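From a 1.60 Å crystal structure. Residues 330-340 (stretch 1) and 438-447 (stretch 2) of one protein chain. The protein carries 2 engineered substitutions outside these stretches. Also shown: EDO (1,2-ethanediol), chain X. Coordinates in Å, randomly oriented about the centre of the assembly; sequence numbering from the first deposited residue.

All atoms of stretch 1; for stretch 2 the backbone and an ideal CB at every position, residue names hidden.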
# COMPACT_ATOMS: atom_id res chain seq x y z
N ASN F 330 -15.72 -19.07 -4.60
CA ASN F 330 -16.06 -20.35 -3.99
C ASN F 330 -15.27 -20.60 -2.69
O ASN F 330 -15.76 -21.28 -1.78
CB ASN F 330 -15.91 -21.54 -4.96
CG ASN F 330 -14.51 -21.66 -5.55
OD1 ASN F 330 -14.18 -20.96 -6.51
ND2 ASN F 330 -13.71 -22.59 -5.01
N VAL F 331 -14.06 -20.06 -2.62
CA VAL F 331 -13.22 -20.19 -1.44
C VAL F 331 -13.92 -19.48 -0.26
O VAL F 331 -14.07 -20.04 0.83
CB VAL F 331 -11.85 -19.56 -1.68
CG1 VAL F 331 -11.03 -19.59 -0.41
CG2 VAL F 331 -11.09 -20.32 -2.80
N ASP F 332 -14.33 -18.24 -0.48
CA ASP F 332 -15.03 -17.48 0.57
C ASP F 332 -16.39 -18.07 0.92
O ASP F 332 -16.80 -18.09 2.10
CB ASP F 332 -15.20 -16.01 0.15
CG ASP F 332 -13.88 -15.28 0.04
OD1 ASP F 332 -13.19 -15.14 1.06
OD2 ASP F 332 -13.55 -14.80 -1.06
N LEU F 333 -17.09 -18.57 -0.09
CA LEU F 333 -18.42 -19.16 0.09
C LEU F 333 -18.32 -20.43 0.94
O LEU F 333 -19.13 -20.66 1.86
CB LEU F 333 -19.04 -19.46 -1.27
CG LEU F 333 -20.39 -20.18 -1.20
CD1 LEU F 333 -21.45 -19.31 -0.51
CD2 LEU F 333 -20.85 -20.58 -2.60
N GLU F 334 -17.33 -21.29 0.67
CA GLU F 334 -17.20 -22.49 1.48
C GLU F 334 -16.81 -22.17 2.94
O GLU F 334 -17.28 -22.82 3.87
CB GLU F 334 -16.26 -23.48 0.84
CG GLU F 334 -16.84 -24.05 -0.48
CD GLU F 334 -18.22 -24.76 -0.37
OE1 GLU F 334 -18.60 -25.32 0.69
OE2 GLU F 334 -18.94 -24.77 -1.39
N LEU F 335 -15.97 -21.15 3.12
CA LEU F 335 -15.65 -20.71 4.48
C LEU F 335 -16.93 -20.27 5.20
O LEU F 335 -17.15 -20.60 6.37
CB LEU F 335 -14.65 -19.55 4.46
CG LEU F 335 -13.20 -19.97 4.26
CD1 LEU F 335 -12.36 -18.74 3.89
CD2 LEU F 335 -12.65 -20.66 5.51
N MET F 336 -17.75 -19.50 4.51
CA MET F 336 -18.97 -18.94 5.11
C MET F 336 -19.91 -20.07 5.50
O MET F 336 -20.49 -20.07 6.60
CB MET F 336 -19.65 -18.00 4.14
CG MET F 336 -20.81 -17.24 4.76
SD MET F 336 -21.70 -16.18 3.60
CE MET F 336 -22.45 -17.34 2.48
N LYS F 337 -20.10 -21.02 4.58
CA LYS F 337 -21.03 -22.12 4.83
C LYS F 337 -20.57 -22.98 6.01
O LYS F 337 -21.40 -23.51 6.74
CB LYS F 337 -21.23 -22.97 3.56
CG LYS F 337 -21.92 -22.23 2.45
CD LYS F 337 -21.96 -23.00 1.13
CE LYS F 337 -23.17 -23.87 1.02
NZ LYS F 337 -23.37 -24.32 -0.39
N GLU F 338 -19.25 -23.10 6.21
CA GLU F 338 -18.73 -23.85 7.35
C GLU F 338 -18.86 -23.07 8.67
O GLU F 338 -19.17 -23.64 9.70
CB GLU F 338 -17.28 -24.26 7.16
CG GLU F 338 -16.76 -25.02 8.38
CD GLU F 338 -15.37 -25.59 8.25
OE1 GLU F 338 -14.78 -25.51 7.16
OE2 GLU F 338 -14.87 -26.12 9.26
N HIS F 339 -18.59 -21.77 8.62
CA HIS F 339 -18.52 -20.99 9.84
C HIS F 339 -19.87 -20.47 10.33
O HIS F 339 -19.98 -20.09 11.50
CB HIS F 339 -17.54 -19.81 9.66
CG HIS F 339 -16.11 -20.22 9.67
ND1 HIS F 339 -15.18 -19.65 10.51
CD2 HIS F 339 -15.44 -21.15 8.95
CE1 HIS F 339 -14.00 -20.22 10.31
NE2 HIS F 339 -14.13 -21.12 9.34
N TYR F 340 -20.87 -20.47 9.46
CA TYR F 340 -22.18 -19.86 9.77
C TYR F 340 -23.34 -20.80 9.49
O TYR F 340 -23.26 -21.62 8.57
CB TYR F 340 -22.42 -18.63 8.91
CG TYR F 340 -21.55 -17.44 9.21
CD1 TYR F 340 -20.30 -17.31 8.60
CD2 TYR F 340 -21.97 -16.45 10.04
CE1 TYR F 340 -19.49 -16.21 8.86
CE2 TYR F 340 -21.17 -15.34 10.31
CZ TYR F 340 -19.95 -15.23 9.70
OH TYR F 340 -19.15 -14.14 9.97
N UNK F 438 -6.79 -15.22 2.48
CA UNK F 438 -7.69 -15.23 3.64
C UNK F 438 -7.91 -16.65 4.15
O UNK F 438 -7.88 -16.91 5.35
CB UNK F 438 -9.03 -14.59 3.28
N UNK F 439 -8.14 -17.57 3.21
CA UNK F 439 -8.35 -18.97 3.54
C UNK F 439 -7.17 -19.51 4.35
O UNK F 439 -7.34 -20.22 5.34
CB UNK F 439 -8.55 -19.80 2.27
N UNK F 440 -5.96 -19.20 3.89
CA UNK F 440 -4.76 -19.66 4.57
C UNK F 440 -4.74 -19.25 6.03
O UNK F 440 -4.47 -20.06 6.93
CB UNK F 440 -3.51 -19.12 3.86
N UNK F 441 -5.03 -17.97 6.27
CA UNK F 441 -4.97 -17.42 7.63
C UNK F 441 -6.15 -17.86 8.50
O UNK F 441 -5.97 -18.29 9.64
CB UNK F 441 -4.93 -15.89 7.57
N UNK F 442 -7.36 -17.78 7.96
CA UNK F 442 -8.56 -18.17 8.70
C UNK F 442 -8.52 -19.64 9.10
O UNK F 442 -8.88 -19.99 10.24
CB UNK F 442 -9.81 -17.89 7.86
N UNK F 443 -8.07 -20.52 8.20
CA UNK F 443 -8.07 -21.95 8.52
C UNK F 443 -7.05 -22.29 9.63
O UNK F 443 -7.35 -23.12 10.49
CB UNK F 443 -7.76 -22.76 7.26
N UNK F 444 -5.90 -21.63 9.61
CA UNK F 444 -4.90 -21.84 10.67
C UNK F 444 -5.41 -21.29 11.99
O UNK F 444 -5.33 -21.95 13.01
CB UNK F 444 -3.57 -21.18 10.30
N UNK F 445 -5.98 -20.09 11.96
CA UNK F 445 -6.56 -19.53 13.18
C UNK F 445 -7.65 -20.41 13.76
O UNK F 445 -7.73 -20.62 14.98
CB UNK F 445 -7.12 -18.14 12.90
N UNK F 446 -8.52 -20.91 12.89
CA UNK F 446 -9.62 -21.76 13.30
C UNK F 446 -9.12 -23.08 13.91
O UNK F 446 -9.66 -23.57 14.90
CB UNK F 446 -10.53 -22.04 12.10
N UNK F 447 -8.06 -23.63 13.32
CA UNK F 447 -7.42 -24.83 13.86
C UNK F 447 -6.90 -24.61 15.27
O UNK F 447 -6.79 -25.57 16.07
CB UNK F 447 -6.27 -25.27 12.95
C1 EDO X . -11.28 -25.23 9.47
O1 EDO X . -12.29 -25.95 10.18
C2 EDO X . -9.96 -26.00 9.50
O2 EDO X . -8.93 -25.28 10.20

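Two helices run side by side here, their N-to-C directions only 21° apart and their axes 10.7 Å apart at closest approach, so positions three or four residues apart on the second helix should meet the first in turn.

At position 438 CA-to-CB points toward stretch 1, and the ideal CB lies 4.7 Å from D332 OD1. A carboxylate at that range calls for a donor: arginine or lysine would suit, and a shorter polar residue could also serve. The residue is R438. Its guanidinium meets the aspartate near its own plane in a salt bridge: NE donates to D332 OD1 at 3.2 Å, and NH2 donates to D332 OD2 at 2.9 Å, with a further weak bond from NH2 to D332 OD1 at 3.2 Å. Two donors on one plane match the acid's two oxygens.

Position 439 sits where the helices come near, with its ideal CB 3.7 Å from V331 CG1 and 4.3 Å from L335 CD1. Such surroundings favour an apolar or aromatic side chain, though its bulk must run along the contact rather than straight into it. Y439, with chi1 t, does this: CB packs against V331 CG1 at 3.7 Å, and CD1 of the ring lies 4.1 Å from L335 CG.

Positions 440 and 441 find nothing of stretch 1 within reach, so it sets no preference; they are T440 and T441.

At 442 CA-to-CB again points toward stretch 1, the ideal CB being 4.6 Å from L335 CD2 and 5.4 Å from H339 CE1. A medium-sized aliphatic residue, such as leucine, isoleucine or valine, would fill the space. I442 places CG2 4.1 Å from L335 CD2 and 3.8 Å from H339 CE1.

Position 443 points sideways, and small or polar residues would do. T443 brings CG2 to 4.2 Å from L335 CD2, while OG1 donates to Y439 O at 2.7 Å, one turn back. Its backbone O accepts a hydrogen bond from O2 of the ethanediol at 2.7 Å; the diol's O1 donates to E338 OE2 at 2.7 Å, linking the helices.

Positions 444, 445 and 447 are out of reach and hold A444, A445 and A447.

At 446 the ideal CB faces the imidazole, 4.3 Å from H339 CE1, and a flexible polar or a modest apolar chain could pack there. Q446 brings OE1 to 3.2 Å from H339 CE1, a close contact; its amide is hydrogen-bonded elsewhere in the structure.

Stretch 2 (438-447) RYTTITAAQA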
# COMPACT_ATOMS: atom_id res chain seq x y z
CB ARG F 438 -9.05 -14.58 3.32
CG ARG F 438 -9.00 -13.12 3.15
CD ARG F 438 -10.40 -12.51 3.07
NE ARG F 438 -11.11 -12.90 1.86
CZ ARG F 438 -10.89 -12.40 0.65
NH1 ARG F 438 -9.99 -11.44 0.46
NH2 ARG F 438 -11.59 -12.81 -0.38
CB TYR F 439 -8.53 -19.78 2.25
CG TYR F 439 -8.66 -21.26 2.45
CD1 TYR F 439 -9.89 -21.84 2.67
CD2 TYR F 439 -7.53 -22.08 2.42
CE1 TYR F 439 -10.01 -23.19 2.87
CE2 TYR F 439 -7.64 -23.44 2.62
CZ TYR F 439 -8.89 -23.99 2.85
OH TYR F 439 -9.04 -25.36 3.05
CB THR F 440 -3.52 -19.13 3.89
OG1 THR F 440 -3.50 -19.60 2.52
CG2 THR F 440 -2.27 -19.58 4.62
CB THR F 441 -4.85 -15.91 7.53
OG1 THR F 441 -3.57 -15.62 6.94
CG2 THR F 441 -5.02 -15.22 8.91
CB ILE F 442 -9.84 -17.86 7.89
CG1 ILE F 442 -9.97 -16.36 7.70
CG2 ILE F 442 -11.06 -18.47 8.57
CD1 ILE F 442 -10.99 -15.95 6.65
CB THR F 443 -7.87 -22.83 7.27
OG1 THR F 443 -6.63 -22.52 6.64
CG2 THR F 443 -9.01 -22.64 6.29
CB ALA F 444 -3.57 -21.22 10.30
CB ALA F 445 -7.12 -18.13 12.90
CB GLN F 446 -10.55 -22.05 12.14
CG GLN F 446 -11.79 -22.83 12.49
CD GLN F 446 -12.67 -22.11 13.50
OE1 GLN F 446 -13.04 -20.95 13.27
NE2 GLN F 446 -13.02 -22.79 14.59
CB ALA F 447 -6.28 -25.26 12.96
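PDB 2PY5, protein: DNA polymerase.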